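Local coordinates for protease LasA (Pseudomonas aeruginosa, PDB 3IT5), which cleaves pentaglycine cross-links in staphylococcal peptidoglycan and takes part in elastin degradation as a secreted zinc-dependent endopeptidase of the M23 family, at residues I85-S88 against N89-V93; S124-N128 against G129-S133. One frame throughout, in Å; residues are numbered along the deposited sequence.

Interaction 1 of 2, residues I85-S88 against N89-V93; sequences IQVS and NGQQV
Gln91 reaches back across a tight turn and takes the backbone N-H of Ser88 on its side-chain carbonyl, with OE1 3.0 Å from Ser88 N and an angle of 147° at the hydrogen. The donor lies tilted from the plane of the amide. The same oxygen sits over the backbone of Val87, 3.3 Å from its CA, while the amide carbon CD packs against Val87 CG1 at 3.7 Å; the two side chains cross at about a right angle. What brings the amide here is an extended chain whose CG stands trans to the backbone N (chi1 177°).

Beyond the amide, Val87 CG1 also meets Val93 CG1 at 4.3 Å, a looser apolar touch between two buried valines. The turn itself is type II, from Ser88 to Gln91, closed by Gln91 N donating to Ser88 O at 3.1 Å from above the carbonyl plane. Gly90 occupies its third position with a positive phi of 87°, where a side chain would press on the preceding carbonyl oxygen. Ser88 is thus gripped twice by Gln91, through its N-H and its C=O.

Away from the annotated sites, the turn ends the loop that leads from strand 75-83 into strand 92-93. Asn89 OD1 accepts a hydrogen bond from Val61 N, and Val87 and Val93 both lie on Val59, fastening the turn along strand 57-63.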
loop_
_atom_site.group_PDB
_atom_site.type_symbol
_atom_site.label_atom_id
_atom_site.label_comp_id
_atom_site.label_asym_id
_atom_site.label_seq_id
_atom_site.Cartn_x
_atom_site.Cartn_y
_atom_site.Cartn_z
ATOM N N ILE A 85 9.772 -12.561 2.271
ATOM C CA ILE A 85 8.394 -13.004 2.072
ATOM C C ILE A 85 8.104 -14.270 2.874
ATOM O O ILE A 85 8.807 -15.277 2.757
ATOM C CB ILE A 85 8.052 -13.190 0.572
ATOM C CG1 ILE A 85 8.300 -11.875 -0.185
ATOM C CG2 ILE A 85 6.600 -13.657 0.405
ATOM C CD1 ILE A 85 7.889 -11.891 -1.656
ATOM N N GLN A 86 7.077 -14.190 3.713
ATOM C CA GLN A 86 6.739 -15.283 4.609
ATOM C C GLN A 86 5.367 -15.899 4.313
ATOM O O GLN A 86 4.760 -16.538 5.175
ATOM C CB GLN A 86 6.859 -14.837 6.069
ATOM C CG GLN A 86 5.943 -13.704 6.482
ATOM C CD GLN A 86 5.920 -13.511 7.985
ATOM O OE1 GLN A 86 6.964 -13.341 8.615
ATOM N NE2 GLN A 86 4.726 -13.531 8.567
ATOM N N VAL A 87 4.895 -15.703 3.086
ATOM C CA VAL A 87 3.662 -16.344 2.614
ATOM C C VAL A 87 3.943 -17.118 1.319
ATOM O O VAL A 87 4.988 -16.913 0.687
ATOM C CB VAL A 87 2.493 -15.333 2.437
ATOM C CG1 VAL A 87 1.891 -14.959 3.797
ATOM C CG2 VAL A 87 2.937 -14.093 1.672
ATOM N N SER A 88 3.024 -18.004 0.940
ATOM C CA SER A 88 3.220 -18.890 -0.213
ATOM C C SER A 88 2.138 -18.739 -1.279
ATOM O O SER A 88 1.079 -18.164 -1.024
ATOM C CB SER A 88 3.270 -20.355 0.241
ATOM O OG SER A 88 4.235 -20.545 1.260
ATOM N N ASN A 89 2.422 -19.265 -2.470
ATOM C CA ASN A 89 1.450 -19.347 -3.552
ATOM C C ASN A 89 0.230 -20.153 -3.125
ATOM O O ASN A 89 0.365 -21.274 -2.638
ATOM C CB ASN A 89 2.080 -19.986 -4.796
ATOM C CG ASN A 89 3.042 -19.053 -5.514
ATOM O OD1 ASN A 89 2.780 -17.854 -5.659
ATOM N ND2 ASN A 89 4.162 -19.603 -5.975
ATOM N N GLY A 90 -0.953 -19.570 -3.300
ATOM C CA GLY A 90 -2.203 -20.243 -2.958
ATOM C C GLY A 90 -2.629 -20.063 -1.510
ATOM O O GLY A 90 -3.709 -20.513 -1.120
ATOM N N GLN A 91 -1.787 -19.409 -0.713
ATOM C CA GLN A 91 -2.094 -19.178 0.697
ATOM C C GLN A 91 -3.206 -18.156 0.867
ATOM O O GLN A 91 -3.080 -17.000 0.457
ATOM C CB GLN A 91 -0.851 -18.738 1.482
ATOM C CG GLN A 91 -1.137 -18.403 2.956
ATOM C CD GLN A 91 0.122 -18.258 3.792
ATOM O OE1 GLN A 91 1.234 -18.494 3.314
ATOM N NE2 GLN A 91 -0.048 -17.860 5.053
ATOM N N GLN A 92 -4.296 -18.590 1.487
ATOM C CA GLN A 92 -5.367 -17.677 1.826
ATOM C C GLN A 92 -4.983 -16.920 3.096
ATOM O O GLN A 92 -4.424 -17.503 4.030
ATOM C CB GLN A 92 -6.704 -18.415 1.973
ATOM C CG GLN A 92 -7.010 -19.453 0.862
ATOM C CD GLN A 92 -7.094 -18.879 -0.563
ATOM O OE1 GLN A 92 -7.352 -17.691 -0.764
ATOM N NE2 GLN A 92 -6.892 -19.741 -1.556
ATOM N N VAL A 93 -5.273 -15.617 3.104
ATOM C CA VAL A 93 -4.879 -14.705 4.178
ATOM C C VAL A 93 -6.013 -13.730 4.508
ATOM O O VAL A 93 -6.942 -13.555 3.718
ATOM C CB VAL A 93 -3.611 -13.867 3.801
ATOM C CG1 VAL A 93 -2.371 -14.755 3.673
ATOM C CG2 VAL A 93 -3.849 -13.056 2.526
#

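Interaction 2 of 2, residues S124-N128 against G129-S133; sequences SLLYN and GAFVS
Leu126 and Phe131 form a non-hydrogen-bonded antiparallel pair, CA to CA 4.3 Å, next to the hydrogen-bonded pair of Tyr127 and Ala130 that closes a two-residue beta hairpin, its type I' turn filled by Asn128 and Gly129, both with positive phi. Tyr127 N donates to Ala130 O at 2.9 Å, in the carbonyl plane, whereas Ala130 N approaches Tyr127 O from above the plane of that carbonyl; farther from the turn, Val132 N gives Leu125 O a nearly straight bond of 2.9 Å (166° at the hydrogen).

The Phe131 ring meets two residues of strand 121-127, one over a face and one at an edge. Leu126 lies alongside it, pointing the same way; CD2 stands over one face toward the rim, and CD1 comes to 3.7 Å from Phe131 CE2. Ser124 meets the ring at its edge, with CB 3.4 Å from Phe131 CE2. With CG anti to its carbonyl carbon (chi1 -64°), the ring comes back toward the first strand, and its CD2-CE2 edge faces these two residues. Val132 forms a second apolar patch: its CG2 packs on Leu125 CG at 3.7 Å, and its CG1 lies 3.9 Å from Tyr127 CB.

Ser124 OG is hydrogen-bonded to Ser34 OG and Asn25 OD1, and the nearest atom of its side chain is about 7 Å from the zinc ion. His122 lies two residues earlier on the same strand, so the hairpin continues from a strand that carries a zinc ligand. Within the main antiparallel sheet, strand 121-127 runs between strands 34-38 and 75-83, where Trp75 meets the Tyr127 ring and touches Leu125 and Val132.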
loop_
_atom_site.group_PDB
_atom_site.type_symbol
_atom_site.label_atom_id
_atom_site.label_comp_id
_atom_site.label_asym_id
_atom_site.label_seq_id
_atom_site.Cartn_x
_atom_site.Cartn_y
_atom_site.Cartn_z
ATOM N N SER A 124 -0.361 -1.057 -4.543
ATOM C CA SER A 124 -1.280 -0.770 -5.659
ATOM C C SER A 124 -2.651 -1.440 -5.563
ATOM O O SER A 124 -2.771 -2.570 -5.095
ATOM C CB SER A 124 -0.638 -1.176 -6.986
ATOM O OG SER A 124 0.677 -0.664 -7.100
ATOM N N LEU A 125 -3.670 -0.738 -6.053
ATOM C CA LEU A 125 -5.040 -1.240 -6.088
ATOM C C LEU A 125 -5.395 -1.804 -7.462
ATOM O O LEU A 125 -5.237 -1.129 -8.485
ATOM C CB LEU A 125 -6.028 -0.132 -5.694
ATOM C CG LEU A 125 -7.524 -0.447 -5.537
ATOM C CD1 LEU A 125 -7.794 -1.431 -4.403
ATOM C CD2 LEU A 125 -8.295 0.851 -5.309
ATOM N N LEU A 126 -5.883 -3.041 -7.469
ATOM C CA LEU A 126 -6.276 -3.724 -8.698
ATOM C C LEU A 126 -7.717 -4.218 -8.667
ATOM O O LEU A 126 -8.363 -4.231 -7.617
ATOM C CB LEU A 126 -5.335 -4.899 -8.995
ATOM C CG LEU A 126 -3.885 -4.561 -9.350
ATOM C CD1 LEU A 126 -3.042 -4.367 -8.093
ATOM C CD2 LEU A 126 -3.301 -5.658 -10.220
ATOM N N TYR A 127 -8.209 -4.610 -9.840
ATOM C CA TYR A 127 -9.529 -5.209 -9.983
ATOM C C TYR A 127 -9.518 -6.063 -11.235
ATOM O O TYR A 127 -9.222 -5.566 -12.323
ATOM C CB TYR A 127 -10.615 -4.131 -10.065
ATOM C CG TYR A 127 -12.027 -4.671 -10.031
ATOM C CD1 TYR A 127 -12.555 -5.225 -8.865
ATOM C CD2 TYR A 127 -12.835 -4.627 -11.168
ATOM C CE1 TYR A 127 -13.858 -5.722 -8.830
ATOM C CE2 TYR A 127 -14.135 -5.125 -11.145
ATOM C CZ TYR A 127 -14.640 -5.670 -9.972
ATOM O OH TYR A 127 -15.923 -6.162 -9.941
ATOM N N ASN A 128 -9.812 -7.352 -11.066
ATOM C CA ASN A 128 -9.768 -8.336 -12.152
ATOM C C ASN A 128 -8.426 -8.404 -12.894
ATOM O O ASN A 128 -8.368 -8.759 -14.077
ATOM C CB ASN A 128 -10.944 -8.133 -13.119
ATOM C CG ASN A 128 -12.277 -8.546 -12.514
ATOM O OD1 ASN A 128 -12.336 -9.437 -11.660
ATOM N ND2 ASN A 128 -13.354 -7.913 -12.957
ATOM N N GLY A 129 -7.352 -8.059 -12.186
ATOM C CA GLY A 129 -5.997 -8.135 -12.730
ATOM C C GLY A 129 -5.429 -6.867 -13.340
ATOM O O GLY A 129 -4.317 -6.885 -13.874
ATOM N N ALA A 130 -6.177 -5.765 -13.278
ATOM C CA ALA A 130 -5.682 -4.482 -13.790
ATOM C C ALA A 130 -5.636 -3.413 -12.699
ATOM O O ALA A 130 -6.457 -3.420 -11.781
ATOM C CB ALA A 130 -6.521 -4.005 -14.976
ATOM N N PHE A 131 -4.679 -2.496 -12.805
ATOM C CA PHE A 131 -4.571 -1.403 -11.845
ATOM C C PHE A 131 -5.745 -0.449 -12.034
ATOM O O PHE A 131 -6.177 -0.204 -13.163
ATOM C CB PHE A 131 -3.241 -0.655 -12.003
ATOM C CG PHE A 131 -2.031 -1.490 -11.698
ATOM C CD1 PHE A 131 -1.265 -2.023 -12.728
ATOM C CD2 PHE A 131 -1.648 -1.735 -10.380
ATOM C CE1 PHE A 131 -0.133 -2.790 -12.454
ATOM C CE2 PHE A 131 -0.527 -2.503 -10.095
ATOM C CZ PHE A 131 0.232 -3.034 -11.131
ATOM N N VAL A 132 -6.267 0.059 -10.918
ATOM C CA VAL A 132 -7.407 0.983 -10.918
ATOM C C VAL A 132 -7.117 2.208 -10.038
ATOM O O VAL A 132 -6.206 2.184 -9.212
ATOM C CB VAL A 132 -8.723 0.292 -10.444
ATOM C CG1 VAL A 132 -9.160 -0.803 -11.421
ATOM C CG2 VAL A 132 -8.566 -0.276 -9.037
ATOM N N SER A 133 -7.904 3.267 -10.212
ATOM C CA SER A 133 -7.718 4.509 -9.464
ATOM C C SER A 133 -8.023 4.358 -7.976
ATOM O O SER A 133 -9.029 3.759 -7.597
ATOM C CB SER A 133 -8.587 5.625 -10.051
ATOM O OG SER A 133 -8.537 6.788 -9.239
#

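From the N terminus, interaction 1 comes first, closing the loop that carries the chain from strand 75-83 into strand 92-93. The chain then passes through strand 98-102 and helix 106-109 before strand 121-127, where interaction 2 turns it back into strand 130-131. The two are in series, neither nested nor crossed; their centres are 20 Å apart and their nearest atoms about 13 Å. Both reach the same antiparallel sheet of the M23 peptidase domain, and strand 75-83 connects them: it leads into interaction 1 and pairs with strand 121-127 of interaction 2. Interaction 1 is tied to strand 57-63, interaction 2 to strands 34-38 and 75-83.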